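Local atomic coordinates of protein-S-isoprenylcysteine O-methyltransferase (Tribolium castaneum, PDB entry 5V7P), a protein that catalyses the methylation of the C-terminal carboxylate of isoprenylated cysteine residues in the endoplasmic reticulum membrane, with S-adenosyl-L-methionine as methyl donor. Residues A[8-11]-A[12-16]; A[56-59]-A[60-63]; A[207-210]-A[211-214]. All blocks are in the same frame, centred on the assembly; numbering follows the deposited sequence.

Contact 1 (A[8-11]-A[12-16]). With MPG ([(Z)-octadec-9-enyl] (2R)-2,3-bis(oxidanyl)propanoate), chain T.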
# COMPACT_ATOMS: atom_id res chain seq x y z
N ILE A 8 5.37 -10.75 17.76
CA ILE A 8 6.52 -11.23 16.99
C ILE A 8 7.19 -10.06 16.28
O ILE A 8 8.41 -9.90 16.32
CB ILE A 8 6.08 -12.33 16.00
CG1 ILE A 8 5.47 -13.52 16.74
CG2 ILE A 8 7.26 -12.77 15.13
CD1 ILE A 8 6.29 -14.05 17.89
N SER A 9 6.39 -9.22 15.62
CA SER A 9 6.96 -8.10 14.89
C SER A 9 7.62 -7.10 15.83
O SER A 9 8.66 -6.52 15.51
CB SER A 9 5.88 -7.41 14.05
OG SER A 9 4.92 -6.77 14.88
N LEU A 10 7.02 -6.89 17.01
CA LEU A 10 7.57 -5.91 17.94
C LEU A 10 8.88 -6.40 18.56
O LEU A 10 9.84 -5.63 18.69
CB LEU A 10 6.53 -5.58 19.02
CG LEU A 10 6.69 -4.32 19.88
CD1 LEU A 10 7.75 -4.50 20.97
CD2 LEU A 10 7.00 -3.09 19.03
N GLN A 11 8.94 -7.68 18.93
CA GLN A 11 10.18 -8.23 19.47
C GLN A 11 11.30 -8.18 18.43
O GLN A 11 12.43 -7.79 18.75
CB GLN A 11 9.95 -9.66 19.93
CG GLN A 11 9.02 -9.79 21.13
CD GLN A 11 8.64 -11.23 21.41
OE1 GLN A 11 8.36 -12.01 20.50
NE2 GLN A 11 8.64 -11.60 22.69
N SER A 12 11.00 -8.56 17.19
CA SER A 12 12.03 -8.60 16.16
C SER A 12 12.46 -7.19 15.75
O SER A 12 13.64 -6.95 15.50
CB SER A 12 11.52 -9.38 14.95
OG SER A 12 11.03 -10.65 15.33
N PHE A 13 11.51 -6.26 15.66
CA PHE A 13 11.83 -4.91 15.22
C PHE A 13 12.73 -4.20 16.23
O PHE A 13 13.76 -3.63 15.85
CB PHE A 13 10.54 -4.12 15.00
CG PHE A 13 10.76 -2.68 14.65
CD1 PHE A 13 11.15 -2.31 13.37
CD2 PHE A 13 10.57 -1.68 15.59
CE1 PHE A 13 11.34 -0.99 13.04
CE2 PHE A 13 10.76 -0.35 15.27
CZ PHE A 13 11.15 -0.00 13.99
N THR A 14 12.35 -4.22 17.51
CA THR A 14 13.15 -3.56 18.53
C THR A 14 14.45 -4.31 18.79
O THR A 14 15.51 -3.70 18.94
CB THR A 14 12.35 -3.41 19.82
OG1 THR A 14 11.97 -4.70 20.31
CG2 THR A 14 11.10 -2.58 19.58
N GLY A 15 14.38 -5.64 18.85
CA GLY A 15 15.59 -6.43 19.03
C GLY A 15 16.61 -6.17 17.94
O GLY A 15 17.79 -5.94 18.22
N SER A 16 16.17 -6.20 16.68
CA SER A 16 17.06 -5.88 15.58
C SER A 16 17.56 -4.45 15.67
O SER A 16 18.73 -4.17 15.42
CB SER A 16 16.35 -6.12 14.24
OG SER A 16 17.19 -5.77 13.15
C2 MPG T . 7.06 -14.78 22.08
C3 MPG T . 7.54 -16.15 21.59
C4 MPG T . 8.98 -16.42 22.03
C5 MPG T . 9.92 -15.40 21.39
C6 MPG T . 11.14 -16.09 20.77
C7 MPG T . 12.36 -15.18 20.91
C8 MPG T . 13.27 -15.28 19.68
C9 MPG T . 13.75 -13.90 19.25
C10 MPG T . 12.89 -12.95 18.97
C11 MPG T . 13.36 -11.56 18.53
C12 MPG T . 14.18 -10.90 19.63
C13 MPG T . 15.51 -10.42 19.05
O1 MPG T . 4.86 -13.86 22.25
C1 MPG T . 5.76 -14.44 21.35
CXD MPG T . 2.77 -14.88 23.24
O2 MPG T . 1.74 -15.70 22.75
C21 MPG T . 2.16 -13.77 24.10
O3 MPG T . 3.18 -13.12 24.80
O4 MPG T . 3.01 -14.14 21.02
CX3 MPG T . 3.53 -14.27 22.07

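Contact 2 (A[56-59]-A[60-63]). With MPG ([(Z)-octadec-9-enyl] (2R)-2,3-bis(oxidanyl)propanoate), chain T.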
# COMPACT_ATOMS: atom_id res chain seq x y z
N PHE A 56 14.32 -19.96 15.54
CA PHE A 56 13.36 -19.80 16.62
C PHE A 56 11.92 -19.62 16.15
O PHE A 56 11.02 -19.60 16.99
CB PHE A 56 13.75 -18.59 17.48
CG PHE A 56 14.92 -18.83 18.40
CD1 PHE A 56 15.19 -20.09 18.89
CD2 PHE A 56 15.73 -17.78 18.78
CE1 PHE A 56 16.25 -20.30 19.74
CE2 PHE A 56 16.80 -17.99 19.63
CZ PHE A 56 17.06 -19.26 20.11
N TYR A 57 11.69 -19.50 14.86
CA TYR A 57 10.35 -19.26 14.34
C TYR A 57 10.02 -20.27 13.25
O TYR A 57 10.91 -20.74 12.53
CB TYR A 57 10.21 -17.84 13.78
CG TYR A 57 10.21 -16.77 14.85
CD1 TYR A 57 9.22 -16.74 15.82
CD2 TYR A 57 11.19 -15.79 14.88
CE1 TYR A 57 9.21 -15.77 16.79
CE2 TYR A 57 11.19 -14.81 15.85
CZ TYR A 57 10.19 -14.81 16.80
OH TYR A 57 10.17 -13.84 17.78
N ASN A 58 8.74 -20.61 13.15
CA ASN A 58 8.26 -21.42 12.05
C ASN A 58 8.09 -20.54 10.81
O ASN A 58 8.40 -19.34 10.82
CB ASN A 58 6.97 -22.13 12.43
CG ASN A 58 5.81 -21.18 12.65
OD1 ASN A 58 6.00 -19.98 12.81
ND2 ASN A 58 4.60 -21.72 12.67
N GLU A 59 7.59 -21.14 9.73
CA GLU A 59 7.51 -20.42 8.46
C GLU A 59 6.66 -19.16 8.59
O GLU A 59 7.07 -18.07 8.19
CB GLU A 59 6.94 -21.34 7.38
CG GLU A 59 7.90 -22.44 6.95
CD GLU A 59 9.12 -21.91 6.21
OE1 GLU A 59 9.02 -20.83 5.60
OE2 GLU A 59 10.17 -22.58 6.24
N PHE A 60 5.46 -19.29 9.17
CA PHE A 60 4.56 -18.14 9.27
C PHE A 60 5.18 -17.02 10.09
O PHE A 60 5.20 -15.86 9.67
CB PHE A 60 3.22 -18.57 9.87
CG PHE A 60 2.36 -17.43 10.32
CD1 PHE A 60 1.59 -16.72 9.41
CD2 PHE A 60 2.33 -17.05 11.65
CE1 PHE A 60 0.80 -15.66 9.82
CE2 PHE A 60 1.54 -15.99 12.07
CZ PHE A 60 0.77 -15.30 11.15
N ALA A 61 5.68 -17.35 11.28
CA ALA A 61 6.21 -16.32 12.18
C ALA A 61 7.50 -15.72 11.64
O ALA A 61 7.74 -14.52 11.79
CB ALA A 61 6.43 -16.90 13.57
N PHE A 62 8.35 -16.55 11.02
CA PHE A 62 9.61 -16.04 10.50
C PHE A 62 9.38 -15.01 9.40
O PHE A 62 10.05 -13.97 9.36
CB PHE A 62 10.48 -17.19 9.98
CG PHE A 62 11.72 -16.73 9.27
CD1 PHE A 62 12.85 -16.39 9.99
CD2 PHE A 62 11.76 -16.64 7.89
CE1 PHE A 62 14.00 -15.96 9.35
CE2 PHE A 62 12.90 -16.22 7.25
CZ PHE A 62 14.02 -15.88 7.98
N ALA A 63 8.44 -15.28 8.50
CA ALA A 63 8.12 -14.32 7.45
C ALA A 63 7.80 -12.96 8.03
O ALA A 63 8.17 -11.92 7.47
CB ALA A 63 6.96 -14.84 6.60
C2 MPG T . 7.06 -14.78 22.08
C3 MPG T . 7.54 -16.15 21.59
C4 MPG T . 8.98 -16.42 22.03
C5 MPG T . 9.92 -15.40 21.39
C6 MPG T . 11.14 -16.09 20.77
C7 MPG T . 12.36 -15.18 20.91
C8 MPG T . 13.27 -15.28 19.68
C9 MPG T . 13.75 -13.90 19.25
C10 MPG T . 12.89 -12.95 18.97
C11 MPG T . 13.36 -11.56 18.53
C12 MPG T . 14.18 -10.90 19.63
C13 MPG T . 15.51 -10.42 19.05
O1 MPG T . 4.86 -13.86 22.25
C1 MPG T . 5.76 -14.44 21.35
CXD MPG T . 2.77 -14.88 23.24
O2 MPG T . 1.74 -15.70 22.75
C21 MPG T . 2.16 -13.77 24.10
O3 MPG T . 3.18 -13.12 24.80
O4 MPG T . 3.01 -14.14 21.02
CX3 MPG T . 3.53 -14.27 22.07

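Contact 3 (A[207-210]-A[211-214]). With SAH (S-adenosyl-L-homocysteine), chain C.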
# COMPACT_ATOMS: atom_id res chain seq x y z
N PHE A 207 -12.09 14.75 7.33
CA PHE A 207 -12.00 14.24 5.97
C PHE A 207 -12.72 12.90 5.88
O PHE A 207 -12.82 12.16 6.86
CB PHE A 207 -10.54 14.04 5.53
CG PHE A 207 -9.61 15.12 6.01
CD1 PHE A 207 -9.58 16.36 5.38
CD2 PHE A 207 -8.75 14.89 7.07
CE1 PHE A 207 -8.72 17.35 5.82
CE2 PHE A 207 -7.89 15.88 7.51
CZ PHE A 207 -7.87 17.11 6.88
N ARG A 208 -13.23 12.60 4.68
CA ARG A 208 -13.85 11.30 4.45
C ARG A 208 -12.83 10.18 4.31
O ARG A 208 -13.17 9.02 4.54
CB ARG A 208 -14.74 11.35 3.20
CG ARG A 208 -15.83 12.41 3.27
CD ARG A 208 -17.05 11.99 2.48
NE ARG A 208 -16.78 11.82 1.05
CZ ARG A 208 -16.87 12.78 0.14
NH1 ARG A 208 -17.23 14.01 0.48
NH2 ARG A 208 -16.60 12.51 -1.13
N HIS A 209 -11.59 10.51 3.95
CA HIS A 209 -10.54 9.52 3.74
C HIS A 209 -9.25 9.99 4.40
O HIS A 209 -8.23 10.20 3.74
CB HIS A 209 -10.34 9.27 2.24
CG HIS A 209 -11.61 8.99 1.51
ND1 HIS A 209 -12.26 7.78 1.57
CD2 HIS A 209 -12.37 9.78 0.71
CE1 HIS A 209 -13.36 7.83 0.83
NE2 HIS A 209 -13.45 9.03 0.30
N PRO A 210 -9.26 10.14 5.73
CA PRO A 210 -8.07 10.70 6.40
C PRO A 210 -6.83 9.83 6.27
O PRO A 210 -5.71 10.37 6.30
CB PRO A 210 -8.53 10.81 7.87
CG PRO A 210 -9.63 9.80 8.00
CD PRO A 210 -10.32 9.78 6.68
N SER A 211 -6.97 8.51 6.13
CA SER A 211 -5.79 7.67 5.96
C SER A 211 -5.15 7.89 4.60
O SER A 211 -3.92 7.86 4.48
CB SER A 211 -6.16 6.20 6.16
OG SER A 211 -6.54 5.58 4.94
N TYR A 212 -5.96 8.15 3.57
CA TYR A 212 -5.39 8.47 2.26
C TYR A 212 -4.81 9.88 2.24
O TYR A 212 -3.82 10.13 1.55
CB TYR A 212 -6.46 8.32 1.17
CG TYR A 212 -7.04 6.93 1.06
CD1 TYR A 212 -6.39 5.82 1.60
CD2 TYR A 212 -8.25 6.72 0.41
CE1 TYR A 212 -6.93 4.55 1.50
CE2 TYR A 212 -8.79 5.45 0.29
CZ TYR A 212 -8.13 4.37 0.84
OH TYR A 212 -8.67 3.11 0.74
N VAL A 213 -5.41 10.81 3.00
CA VAL A 213 -4.84 12.15 3.11
C VAL A 213 -3.45 12.08 3.72
O VAL A 213 -2.49 12.67 3.21
CB VAL A 213 -5.77 13.06 3.93
CG1 VAL A 213 -5.13 14.42 4.18
CG2 VAL A 213 -7.10 13.24 3.24
N GLY A 214 -3.32 11.36 4.83
CA GLY A 214 -2.01 11.19 5.44
C GLY A 214 -1.02 10.51 4.52
O GLY A 214 0.12 10.94 4.38
N SAH C . -10.81 5.57 2.93
CA SAH C . -10.68 5.54 4.38
CB SAH C . -10.47 4.11 4.87
CG SAH C . -9.36 3.35 4.15
SD SAH C . -9.35 1.60 4.61
C SAH C . -9.53 6.43 4.85
O SAH C . -8.68 6.85 4.05
OXT SAH C . -9.41 6.76 6.03
C5' SAH C . -10.52 1.10 3.31
C4' SAH C . -11.80 0.48 3.85
O4' SAH C . -12.42 1.36 4.76
C3' SAH C . -12.79 0.23 2.72
O3' SAH C . -13.13 -1.14 2.65
C2' SAH C . -14.00 1.08 3.03
O2' SAH C . -15.20 0.36 2.85
C1' SAH C . -13.80 1.50 4.49
N9 SAH C . -14.23 2.88 4.77
C8 SAH C . -13.93 4.02 4.07
N7 SAH C . -14.51 5.07 4.68
C5 SAH C . -15.17 4.63 5.76
C6 SAH C . -15.93 5.28 6.72
N6 SAH C . -16.11 6.60 6.67
N1 SAH C . -16.50 4.55 7.74
C2 SAH C . -16.32 3.18 7.80
N3 SAH C . -15.57 2.54 6.84
C4 SAH C . -15.00 3.26 5.84

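Contact 1 (A[8-11]-A[12-16])
Ile8 gives its carbonyl oxygen to two donors of Ser12. The backbone N of Ser12 makes the regular helical bond to Ile8 O, and Ser12 OG lies 2.9 Å from the same Ile8 O, the two arriving from opposite faces of the carbonyl plane. With OG beside its own backbone N (chi1 -52°), the Ser12 hydroxyl folds back onto the preceding turn, which satisfies a polar group buried against Ala65 of helix 59-84. Ile8 CD1 also meets the bound octadecenyl dihydroxypropanoate lipid (MPG), 3.5 Å from MPG C1.

Ser9 O accepts Phe13 N at 2.9 Å, while Ser9 OG turns back to Gly6 O. On this face the ring of Phe13 stacks with Tyr104 of helix 90-113.

Leu10 repeats the pattern of Ile8. Its carbonyl takes Thr14 N, and Thr14 OG1 reaches Leu10 O at 2.8 Å from the other face of the plane. The two side chains meet at a slant, Leu10 CD1 lying 4.1 Å from Thr14 CG2.

Gln11 O closes the next turn by accepting Gly15 N at 2.9 Å. Its side chain runs extended beyond CG (chi2 171°), alongside the ligand, with OE1 3.4 Å from MPG C2. Further along the same hydrocarbon chain, Gly15 CA stands 4.0 Å from MPG C13, the glycine letting the lipid lie against the backbone.

The consecutive i to i+4 bonds mark an alpha helix; serine and threonine hydroxyls bonded back to the carbonyl four residues earlier are common in membrane-spanning helices, consistent with the inferred transmembrane role of helix 4-29, which has a bound lipid along one side.

Contact 2 (A[56-59]-A[60-63])
Phe60, in the first turn of helix 59-84, has its CB 4.3 Å from Asn58 OD1, at the edge of the cap that Asn58 forms.

Ala61 receives the main side-chain contacts. Its N donates to Asn58 OD1 at 3.1 Å with an N-H...O angle of 158°, but the donor stands well above the amide plane of Asn58. The chi1 of 66° swings that amide back over the first turn, and also brings OD1 to 3.2 Å from Ala61 CB. The Tyr57 ring also presses on this methyl, its CD1 3.6 Å from Ala61 CB.

Phe62 N bonds to Asn58 O at 2.8 Å, almost in line with the carbonyl, and its CB packs 3.9 Å from Tyr57 CB. Its ring leads away to an edge-to-face contact with Tyr50 and a cation-pi contact with Lys54.

Ala63 N continues the helical pattern with a bond to Glu59 O at 3.1 Å; the Glu59 carboxylate forms a salt bridge with Lys54.

The remote end of Tyr57 leans on the bound lipid, OH lying 3.1 Å from MPG C10, and Phe56 CD2 touches MPG C8. An asparagine N-cap, accepting from the N-H three residues on, thus starts the helix after the short turn, inferred to be cytoplasmic, that follows helix 35-56.

Contact 3 (A[207-210]-A[211-214])
This is a local helix-start contact, with His209 as N-cap of helix 210-225, and it forms part of the S-adenosyl-L-methionine site, occupied here by S-adenosyl-L-homocysteine. His209 O accepts Val213 N at 3.0 Å and Pro210 O accepts Gly214 N; nearby, Phe207 CG meets Val213 CG2 at 4.2 Å, the side chains crossing at about a right angle. Ahead of these bonds, the N-H groups of Ser211 and Tyr212 point to the ligand carboxylate. Ser211 N donates to SAH OXT, Tyr212 N to SAH O at 3.1 Å, and Ser211 OG to SAH O at 2.6 Å; the helix end would probably stabilise the negative charge.

At the ligand's amino group, SAH N donates to His209 ND1 at 3.0 Å, in plane at the imidazole edge. His209 NE2 is hydrogen-bonded to Glu251, so both nitrogens hold the ring. Tyr212 CG, beside its backbone N (chi1 -60°), sets its ring by the ligand, 11° from parallel to the imidazole but barely overlapping it. Its hydroxyl is hydrogen-bonded to Glu250 and Arg246. Replacing Tyr212 with an alanine would probably leave those two without their shared hydroxyl and uncover one side of the ligand's amino acid part. SAH O sits 3.4 Å above the Tyr212 ring, offset toward its rim.

From the N terminus, contact 1 closes turns within helix 4-29 and contact 2 closes the first turn of helix 59-84, after helix 35-56 has intervened. Contact 3 follows much later, at the start of helix 210-225. All three are local and run in series along the chain, with none nesting in or crossing another. Contacts 1 and 2 nevertheless meet in space: Ile8 CD1 lies 3.6 Å from Tyr57 CE1, and one lipid molecule touches both, tying the first helix to the turn before helix 59-84. Contact 3 lies on the opposite side of the chain's centre, its nearest atoms about 18 Å from contact 1 and about 23 Å from contact 2, and belongs to the cofactor site.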